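Local structure of superoxide dismutase [Mn/Fe] (Aeropyrum pernix, 3AK2) at residues A120-V125 / S181-W186; P21-E26 / P84-P89; F4-L9 / K49-L54. The protein catalyses the dismutation of superoxide to hydrogen peroxide and oxygen at a metal site that works with either manganese or iron. All coordinates share one frame; numbering follows the deposited sequence.

Interaction 1. Residues A120-V125 / S181-W186; sequences AAAKTV and SYVENW
K123 and A122 meet V183 and E184 in a helix-to-helix contact of the C-terminal domain, apolar on its inner side and closed by a salt bridge on its outer side. The last turn of helix 111-123 packs here against helix 179-186, and the CA atoms of K123 and V183 lie 6.8 Å apart. Alanine suits so close an approach: the methyl CB of A122 sits 4.0 Å from CG2 of V183 and nearly as close to CG1, so both branches of the valine straddle it. The butyl chain of K123 then runs obliquely over V183, its CG 4.0 Å from V183 CG2. That chain stays extended beyond CG (chi2 176°), which carries the ammonium past the valine to E184, where NZ donates to E184 OE2 at 2.8 Å, the oxygen accepting through its anti lone pair. E184 meets it by folding back at chi2 (-62°), its side chain lying roughly at right angles to the lysine. On the buried side, A122 and V183 both pack on I164 of strand 159-165. Just past the helix end, T124 OG1 joins T124 N in binding A120 O from opposite faces of the carbonyl plane, at 2.7 Å for the hydroxyl. Helices packed beside a three-stranded antiparallel sheet are characteristic of the alpha/beta C-terminal domain of iron/manganese superoxide dismutases.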
loop_
_atom_site.group_PDB
_atom_site.type_symbol
_atom_site.label_atom_id
_atom_site.label_comp_id
_atom_site.label_asym_id
_atom_site.label_seq_id
_atom_site.Cartn_x
_atom_site.Cartn_y
_atom_site.Cartn_z
ATOM N N ALA A 120 17.183 2.399 13.711
ATOM C CA ALA A 120 16.600 1.117 13.316
ATOM C C ALA A 120 15.358 1.329 12.458
ATOM O O ALA A 120 15.173 0.652 11.443
ATOM C CB ALA A 120 16.269 0.273 14.538
ATOM N N ALA A 121 14.511 2.273 12.858
ATOM C CA ALA A 121 13.330 2.615 12.060
ATOM C C ALA A 121 13.725 3.046 10.645
ATOM O O ALA A 121 13.141 2.583 9.666
ATOM C CB ALA A 121 12.513 3.690 12.745
ATOM N N ALA A 122 14.728 3.915 10.538
ATOM C CA ALA A 122 15.185 4.398 9.231
ATOM C C ALA A 122 15.800 3.291 8.375
ATOM O O ALA A 122 15.493 3.162 7.188
ATOM C CB ALA A 122 16.174 5.536 9.412
ATOM N N LYS A 123 16.668 2.490 8.985
ATOM C CA LYS A 123 17.377 1.445 8.257
ATOM C C LYS A 123 16.442 0.380 7.702
ATOM O O LYS A 123 16.688 -0.166 6.620
ATOM C CB LYS A 123 18.445 0.798 9.141
ATOM C CG LYS A 123 19.665 1.678 9.350
ATOM C CD LYS A 123 20.648 1.042 10.316
ATOM C CE LYS A 123 21.624 2.073 10.862
ATOM N NZ LYS A 123 22.543 1.479 11.876
ATOM N N THR A 124 15.370 0.097 8.436
ATOM C CA THR A 124 14.498 -1.027 8.098
ATOM C C THR A 124 13.218 -0.639 7.350
ATOM O O THR A 124 12.290 -1.441 7.253
ATOM C CB THR A 124 14.149 -1.867 9.343
ATOM O OG1 THR A 124 13.421 -1.064 10.283
ATOM C CG2 THR A 124 15.422 -2.446 9.999
ATOM N N VAL A 125 13.166 0.577 6.813
ATOM C CA VAL A 125 12.072 0.936 5.914
ATOM C C VAL A 125 12.112 -0.043 4.744
ATOM O O VAL A 125 13.165 -0.272 4.145
ATOM C CB VAL A 125 12.176 2.391 5.417
ATOM C CG1 VAL A 125 11.168 2.652 4.312
ATOM C CG2 VAL A 125 11.948 3.360 6.570
ATOM N N SER A 181 25.140 2.703 6.678
ATOM C CA SER A 181 26.218 3.682 6.810
ATOM C C SER A 181 25.707 5.102 6.568
ATOM O O SER A 181 26.106 6.031 7.264
ATOM C CB SER A 181 27.366 3.357 5.857
ATOM O OG SER A 181 28.401 4.315 5.968
ATOM N N TYR A 182 24.810 5.261 5.595
ATOM C CA TYR A 182 24.183 6.557 5.348
ATOM C C TYR A 182 23.460 7.088 6.582
ATOM O O TYR A 182 23.662 8.239 6.972
ATOM C CB TYR A 182 23.227 6.478 4.158
ATOM C CG TYR A 182 22.206 7.594 4.076
ATOM C CD1 TYR A 182 22.594 8.913 3.836
ATOM C CD2 TYR A 182 20.846 7.320 4.209
ATOM C CE1 TYR A 182 21.653 9.936 3.751
ATOM C CE2 TYR A 182 19.894 8.333 4.121
ATOM C CZ TYR A 182 20.304 9.637 3.885
ATOM O OH TYR A 182 19.378 10.656 3.787
ATOM N N VAL A 183 22.626 6.243 7.191
ATOM C CA VAL A 183 21.843 6.636 8.363
ATOM C C VAL A 183 22.756 7.024 9.526
ATOM O O VAL A 183 22.521 8.031 10.197
ATOM C CB VAL A 183 20.861 5.514 8.785
ATOM C CG1 VAL A 183 20.195 5.825 10.124
ATOM C CG2 VAL A 183 19.812 5.283 7.697
ATOM N N GLU A 184 23.803 6.233 9.747
ATOM C CA GLU A 184 24.769 6.523 10.805
ATOM C C GLU A 184 25.452 7.876 10.590
ATOM O O GLU A 184 25.617 8.657 11.531
ATOM C CB GLU A 184 25.807 5.402 10.914
ATOM C CG GLU A 184 25.261 4.091 11.486
ATOM C CD GLU A 184 24.744 4.227 12.913
ATOM O OE1 GLU A 184 25.355 4.970 13.712
ATOM O OE2 GLU A 184 23.728 3.578 13.237
ATOM N N ASN A 185 25.827 8.148 9.345
ATOM C CA ASN A 185 26.485 9.402 8.992
ATOM C C ASN A 185 25.567 10.622 9.045
ATOM O O ASN A 185 26.008 11.725 9.369
ATOM C CB ASN A 185 27.148 9.287 7.621
ATOM C CG ASN A 185 28.539 8.700 7.702
ATOM O OD1 ASN A 185 29.484 9.381 8.095
ATOM N ND2 ASN A 185 28.674 7.433 7.327
ATOM N N TRP A 186 24.289 10.412 8.744
ATOM C CA TRP A 186 23.298 11.489 8.722
ATOM C C TRP A 186 23.180 12.225 10.060
ATOM O O TRP A 186 22.928 13.430 10.088
ATOM C CB TRP A 186 21.946 10.928 8.269
ATOM C CG TRP A 186 20.765 11.841 8.429
ATOM C CD1 TRP A 186 20.342 12.801 7.554
ATOM C CD2 TRP A 186 19.837 11.849 9.518
ATOM N NE1 TRP A 186 19.210 13.413 8.038
ATOM C CE2 TRP A 186 18.878 12.848 9.242
ATOM C CE3 TRP A 186 19.724 11.108 10.702
ATOM C CZ2 TRP A 186 17.817 13.126 10.109
ATOM C CZ3 TRP A 186 18.670 11.384 11.562
ATOM C CH2 TRP A 186 17.728 12.384 11.258
#

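Interaction 2. Residues P21-E26 / P84-P89; sequences PYIIEE and PNMAPP
Y22 meets P89 edge-on: CG of the proline lies near the plane of the phenol ring, 3.6 Å from Y22 CE1 and almost as close to CD1, while the two side chains run past each other in opposite directions. Both rings are stiff and apolar at the point of touch, and no hydrogen bond crosses the contact. One face of the tyrosine ring carries CD of P21, displaced toward the rim. Deeper in, I23 and M86 meet about at a right angle, with CD1 of the isoleucine 3.8 Å from SD of M86. The isoleucine holds CD1 out at the end of an extended arm (chi2 171°), whereas the methionine bends at chi3 (-67°), turning its terminal methyl aside from the line of its chain. A flexible, apolar thioether suits this buried place, where M86 also packs on Y14, L19 and W186. The carbonyl oxygen of Y22 accepts a hydrogen bond from Y175 OH. The contact joins the approach to helix 25-54 with the loop following helix 62-82. These two helices form the alpha-hairpin domain of this superoxide dismutase family, which supplies H31 and H79 to the metal site; the manganese ion lies about 9 Å from the M86 side chain.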
loop_
_atom_site.group_PDB
_atom_site.type_symbol
_atom_site.label_atom_id
_atom_site.label_comp_id
_atom_site.label_asym_id
_atom_site.label_seq_id
_atom_site.Cartn_x
_atom_site.Cartn_y
_atom_site.Cartn_z
ATOM N N PRO A 21 31.450 15.972 4.552
ATOM C CA PRO A 21 31.563 14.770 3.723
ATOM C C PRO A 21 30.395 13.784 3.849
ATOM O O PRO A 21 30.398 12.752 3.187
ATOM C CB PRO A 21 32.839 14.122 4.259
ATOM C CG PRO A 21 32.832 14.464 5.702
ATOM C CD PRO A 21 32.192 15.828 5.819
ATOM N N TYR A 22 29.411 14.109 4.683
ATOM C CA TYR A 22 28.350 13.162 5.045
ATOM C C TYR A 22 27.337 12.892 3.939
ATOM O O TYR A 22 26.899 11.755 3.765
ATOM C CB TYR A 22 27.683 13.601 6.348
ATOM C CG TYR A 22 28.714 13.774 7.436
ATOM C CD1 TYR A 22 29.086 15.043 7.884
ATOM C CD2 TYR A 22 29.366 12.666 7.973
ATOM C CE1 TYR A 22 30.066 15.195 8.870
ATOM C CE2 TYR A 22 30.341 12.806 8.949
ATOM C CZ TYR A 22 30.682 14.068 9.394
ATOM O OH TYR A 22 31.651 14.187 10.368
ATOM N N ILE A 23 26.976 13.931 3.192
ATOM C CA ILE A 23 26.159 13.769 1.992
ATOM C C ILE A 23 26.796 14.596 0.882
ATOM O O ILE A 23 26.928 15.811 1.012
ATOM C CB ILE A 23 24.681 14.185 2.209
ATOM C CG1 ILE A 23 24.099 13.506 3.454
ATOM C CG2 ILE A 23 23.856 13.833 0.977
ATOM C CD1 ILE A 23 22.722 14.012 3.867
ATOM N N ILE A 24 27.188 13.932 -0.204
ATOM C CA ILE A 24 27.948 14.592 -1.274
ATOM C C ILE A 24 27.127 15.594 -2.085
ATOM O O ILE A 24 25.893 15.490 -2.181
ATOM C CB ILE A 24 28.644 13.583 -2.237
ATOM C CG1 ILE A 24 27.629 12.619 -2.863
ATOM C CG2 ILE A 24 29.779 12.840 -1.522
ATOM C CD1 ILE A 24 28.181 11.798 -4.024
ATOM N N GLU A 25 27.832 16.556 -2.674
ATOM C CA GLU A 25 27.225 17.625 -3.459
ATOM C C GLU A 25 26.314 17.114 -4.572
ATOM O O GLU A 25 25.229 17.665 -4.776
ATOM C CB GLU A 25 28.313 18.534 -4.046
ATOM C CG GLU A 25 27.792 19.717 -4.856
ATOM C CD GLU A 25 28.904 20.577 -5.431
ATOM O OE1 GLU A 25 29.884 20.014 -5.960
ATOM O OE2 GLU A 25 28.788 21.819 -5.363
ATOM N N GLU A 26 26.742 16.076 -5.291
ATOM C CA GLU A 26 25.960 15.605 -6.435
ATOM C C GLU A 26 24.585 15.113 -6.001
ATOM O O GLU A 26 23.594 15.355 -6.690
ATOM C CB GLU A 26 26.679 14.518 -7.233
ATOM C CG GLU A 26 25.964 14.201 -8.547
ATOM C CD GLU A 26 26.579 13.062 -9.332
ATOM O OE1 GLU A 26 26.057 12.778 -10.431
ATOM O OE2 GLU A 26 27.562 12.451 -8.862
ATOM N N PRO A 84 15.782 21.823 6.078
ATOM C CA PRO A 84 16.162 22.552 7.297
ATOM C C PRO A 84 16.387 21.665 8.525
ATOM O O PRO A 84 16.975 22.127 9.511
ATOM C CB PRO A 84 14.986 23.505 7.522
ATOM C CG PRO A 84 13.824 22.843 6.859
ATOM C CD PRO A 84 14.397 22.126 5.671
ATOM N N ASN A 85 15.934 20.412 8.473
ATOM C CA ASN A 85 16.280 19.412 9.490
ATOM C C ASN A 85 17.778 19.110 9.505
ATOM O O ASN A 85 18.263 18.440 10.418
ATOM C CB ASN A 85 15.559 18.085 9.229
ATOM C CG ASN A 85 14.178 17.984 9.878
ATOM O OD1 ASN A 85 13.482 16.995 9.650
ATOM N ND2 ASN A 85 13.786 18.965 10.691
ATOM N N MET A 86 18.498 19.569 8.482
ATOM C CA MET A 86 19.943 19.369 8.399
ATOM C C MET A 86 20.660 20.711 8.379
ATOM O O MET A 86 20.050 21.747 8.116
ATOM C CB MET A 86 20.316 18.549 7.160
ATOM C CG MET A 86 19.710 17.155 7.155
ATOM S SD MET A 86 20.165 16.130 5.743
ATOM C CE MET A 86 19.354 16.994 4.391
ATOM N N ALA A 87 21.954 20.680 8.679
ATOM C CA ALA A 87 22.792 21.875 8.660
ATOM C C ALA A 87 24.236 21.441 8.475
ATOM O O ALA A 87 24.581 20.305 8.809
ATOM C CB ALA A 87 22.629 22.664 9.962
ATOM N N PRO A 88 25.091 22.339 7.941
ATOM C CA PRO A 88 26.504 22.001 7.788
ATOM C C PRO A 88 27.092 21.529 9.118
ATOM O O PRO A 88 26.731 22.072 10.168
ATOM C CB PRO A 88 27.138 23.331 7.363
ATOM C CG PRO A 88 26.040 24.072 6.701
ATOM C CD PRO A 88 24.797 23.700 7.455
ATOM N N PRO A 89 27.980 20.515 9.080
ATOM C CA PRO A 89 28.569 19.974 10.313
ATOM C C PRO A 89 29.106 21.090 11.213
ATOM O O PRO A 89 29.783 21.999 10.732
ATOM C CB PRO A 89 29.714 19.095 9.806
ATOM C CG PRO A 89 29.346 18.740 8.408
ATOM C CD PRO A 89 28.484 19.836 7.871
#

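Interaction 3. Residues F4-L9 / K49-L54; sequences FKRYEL and KIEKHL. With EDO (1,2-ethanediol), chain J.
F4 and R6 converge on a single carboxylate oxygen, OE2 of E51, near the end of helix 25-54. The phenyl ring offers its edge, with F4 CE1 3.9 Å from E51 OE2, and the ring and carboxylate planes stand 68° apart. F4 has its CG between the backbone N and the carbonyl carbon (chi1 72°), which brings the ring against the guanidinium of R6: F4 CE1 lies 3.4 Å from the guanidinium plane, over its centre. R6 folds back through a bend at chi2 (69°), and its NH1 donates to F4 O at 2.9 Å, a bond that helps fix the flat group over the ring. Here the N-terminal segment runs along helix 25-54 of the alpha-hairpin domain, where Y7 OH bonds to D136 of the second subunit. Long, flexible arginine and glutamate side chains suit the surface part of this contact, and E51 reaches outward on an extended chain. Its OE2 stops 4.0 Å from R6 NH2, too far for a salt bridge, and a water in the guanidinium plane spans the interval, accepting from NH2 at 2.8 Å and donating to OE2 at 2.7 Å. A 1,2-ethanediol, probably from the crystallisation liquor, donates from O1 to L9 O at 2.9 Å. S3 OG forms a second bridge, hydrogen-bonded to both R6 NH1 and E51 OE1.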
loop_
_atom_site.group_PDB
_atom_site.type_symbol
_atom_site.label_atom_id
_atom_site.label_comp_id
_atom_site.label_asym_id
_atom_site.label_seq_id
_atom_site.Cartn_x
_atom_site.Cartn_y
_atom_site.Cartn_z
ATOM N N PHE A 4 -6.169 27.811 -7.238
ATOM C CA PHE A 4 -5.354 27.331 -6.123
ATOM C C PHE A 4 -4.004 28.026 -6.038
ATOM O O PHE A 4 -3.416 28.400 -7.060
ATOM C CB PHE A 4 -5.174 25.806 -6.189
ATOM C CG PHE A 4 -4.256 25.331 -7.291
ATOM C CD1 PHE A 4 -4.729 25.155 -8.591
ATOM C CD2 PHE A 4 -2.923 25.028 -7.018
ATOM C CE1 PHE A 4 -3.885 24.702 -9.605
ATOM C CE2 PHE A 4 -2.070 24.574 -8.022
ATOM C CZ PHE A 4 -2.553 24.410 -9.319
ATOM N N LYS A 5 -3.526 28.205 -4.808
ATOM C CA LYS A 5 -2.172 28.684 -4.586
ATOM C C LYS A 5 -1.215 27.547 -4.916
ATOM O O LYS A 5 -1.330 26.444 -4.373
ATOM C CB LYS A 5 -1.975 29.171 -3.146
ATOM C CG LYS A 5 -0.571 29.700 -2.864
ATOM C CD LYS A 5 -0.475 30.362 -1.497
ATOM C CE LYS A 5 0.960 30.756 -1.165
ATOM N NZ LYS A 5 1.486 31.843 -2.041
ATOM N N ARG A 6 -0.290 27.829 -5.825
ATOM C CA ARG A 6 0.674 26.841 -6.290
ATOM C C ARG A 6 1.718 26.558 -5.232
ATOM O O ARG A 6 2.142 27.460 -4.502
ATOM C CB ARG A 6 1.379 27.336 -7.555
ATOM C CG ARG A 6 0.732 26.913 -8.861
ATOM C CD ARG A 6 -0.605 27.593 -9.077
ATOM N NE ARG A 6 -1.169 27.268 -10.384
ATOM C CZ ARG A 6 -2.411 27.557 -10.756
ATOM N NH1 ARG A 6 -3.238 28.168 -9.916
ATOM N NH2 ARG A 6 -2.833 27.217 -11.968
ATOM N N TYR A 7 2.131 25.296 -5.158
ATOM C CA TYR A 7 3.305 24.920 -4.381
ATOM C C TYR A 7 4.544 25.400 -5.115
ATOM O O TYR A 7 4.545 25.524 -6.342
ATOM C CB TYR A 7 3.334 23.404 -4.150
ATOM C CG TYR A 7 2.081 22.944 -3.454
ATOM C CD1 TYR A 7 1.096 22.241 -4.141
ATOM C CD2 TYR A 7 1.851 23.268 -2.117
ATOM C CE1 TYR A 7 -0.073 21.847 -3.506
ATOM C CE2 TYR A 7 0.683 22.887 -1.482
ATOM C CZ TYR A 7 -0.274 22.179 -2.179
ATOM O OH TYR A 7 -1.438 21.795 -1.558
ATOM N N GLU A 8 5.588 25.698 -4.352
ATOM C CA GLU A 8 6.850 26.181 -4.908
ATOM C C GLU A 8 8.003 25.415 -4.294
ATOM O O GLU A 8 7.952 25.034 -3.121
ATOM C CB GLU A 8 7.053 27.669 -4.612
ATOM C CG GLU A 8 5.914 28.586 -5.005
ATOM C CD GLU A 8 6.039 29.941 -4.342
ATOM O OE1 GLU A 8 5.250 30.226 -3.414
ATOM O OE2 GLU A 8 6.945 30.707 -4.730
ATOM N N LEU A 9 9.047 25.207 -5.089
ATOM C CA LEU A 9 10.280 24.610 -4.602
ATOM C C LEU A 9 11.048 25.617 -3.744
ATOM O O LEU A 9 11.447 26.672 -4.243
ATOM C CB LEU A 9 11.153 24.165 -5.777
ATOM C CG LEU A 9 12.450 23.439 -5.411
ATOM C CD1 LEU A 9 12.130 22.061 -4.874
ATOM C CD2 LEU A 9 13.380 23.346 -6.615
ATOM N N LYS A 49 -5.796 19.632 -12.541
ATOM C CA LYS A 49 -6.839 18.714 -12.993
ATOM C C LYS A 49 -8.130 18.875 -12.198
ATOM O O LYS A 49 -9.223 18.884 -12.772
ATOM C CB LYS A 49 -6.347 17.271 -12.946
ATOM C CG LYS A 49 -5.290 16.980 -13.992
ATOM C CD LYS A 49 -4.619 15.641 -13.780
ATOM C CE LYS A 49 -3.374 15.539 -14.648
ATOM N NZ LYS A 49 -2.642 14.267 -14.420
ATOM N N ILE A 50 -8.009 19.007 -10.879
ATOM C CA ILE A 50 -9.175 19.235 -10.037
ATOM C C ILE A 50 -9.859 20.547 -10.432
ATOM O O ILE A 50 -11.083 20.590 -10.582
ATOM C CB ILE A 50 -8.812 19.185 -8.532
ATOM C CG1 ILE A 50 -8.358 17.769 -8.162
ATOM C CG2 ILE A 50 -10.004 19.607 -7.667
ATOM C CD1 ILE A 50 -7.713 17.625 -6.800
ATOM N N GLU A 51 -9.067 21.594 -10.643
ATOM C CA GLU A 51 -9.591 22.891 -11.077
ATOM C C GLU A 51 -10.364 22.795 -12.400
ATOM O O GLU A 51 -11.498 23.275 -12.499
ATOM C CB GLU A 51 -8.457 23.914 -11.184
ATOM C CG GLU A 51 -8.904 25.310 -11.582
ATOM C CD GLU A 51 -7.764 26.309 -11.614
ATOM O OE1 GLU A 51 -7.996 27.471 -11.228
ATOM O OE2 GLU A 51 -6.637 25.942 -12.020
ATOM N N LYS A 52 -9.755 22.174 -13.405
ATOM C CA LYS A 52 -10.403 22.011 -14.707
ATOM C C LYS A 52 -11.688 21.183 -14.612
ATOM O O LYS A 52 -12.678 21.474 -15.295
ATOM C CB LYS A 52 -9.433 21.390 -15.710
ATOM C CG LYS A 52 -8.340 22.331 -16.190
ATOM C CD LYS A 52 -7.387 21.612 -17.125
ATOM C CE LYS A 52 -6.216 22.496 -17.510
ATOM N NZ LYS A 52 -5.182 21.729 -18.260
ATOM N N HIS A 53 -11.672 20.156 -13.767
ATOM C CA HIS A 53 -12.867 19.365 -13.483
ATOM C C HIS A 53 -13.983 20.234 -12.904
ATOM O O HIS A 53 -15.124 20.183 -13.371
ATOM C CB HIS A 53 -12.545 18.216 -12.521
ATOM C CG HIS A 53 -13.746 17.662 -11.817
ATOM N ND1 HIS A 53 -14.584 16.730 -12.392
ATOM C CD2 HIS A 53 -14.253 17.914 -10.586
ATOM C CE1 HIS A 53 -15.554 16.431 -11.546
ATOM N NE2 HIS A 53 -15.377 17.137 -10.443
ATOM N N LEU A 54 -13.644 21.032 -11.894
ATOM C CA LEU A 54 -14.616 21.884 -11.214
ATOM C C LEU A 54 -15.172 22.967 -12.136
ATOM O O LEU A 54 -16.304 23.415 -11.956
ATOM C CB LEU A 54 -14.004 22.508 -9.954
ATOM C CG LEU A 54 -13.721 21.585 -8.762
ATOM C CD1 LEU A 54 -12.771 22.254 -7.778
ATOM C CD2 LEU A 54 -15.006 21.145 -8.062
HETATM C C1 EDO J . 14.694 26.701 -5.350
HETATM O O1 EDO J . 13.640 27.341 -6.081
HETATM C C2 EDO J . 16.029 26.973 -6.034
HETATM O O2 EDO J . 17.044 27.179 -5.044
HETATM O O HOH W 1 -5.265 28.026 -13.083
#

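Overall arrangement
Interactions 1 and 2 are partly buried and touch each other, W186 NE1 lying 3.7 Å from M86 SD and N185 packing on Y22, so helix 179-186 links the C-terminal domain to the loops of the alpha-hairpin domain. Interaction 3 is a surface contact, its centre about 35 Å from that of interaction 1 and across the centre of the chain. Interaction 2 touches the residues leading into helix 25-54, and interaction 3 uses its last turns. The chemistry follows the setting: interaction 2 is wholly apolar, interaction 1 adds a direct salt bridge to its apolar base, and interaction 3 joins its charges through a water and a serine hydroxyl. Segments of interactions 1 and 3 also touch the second subunit.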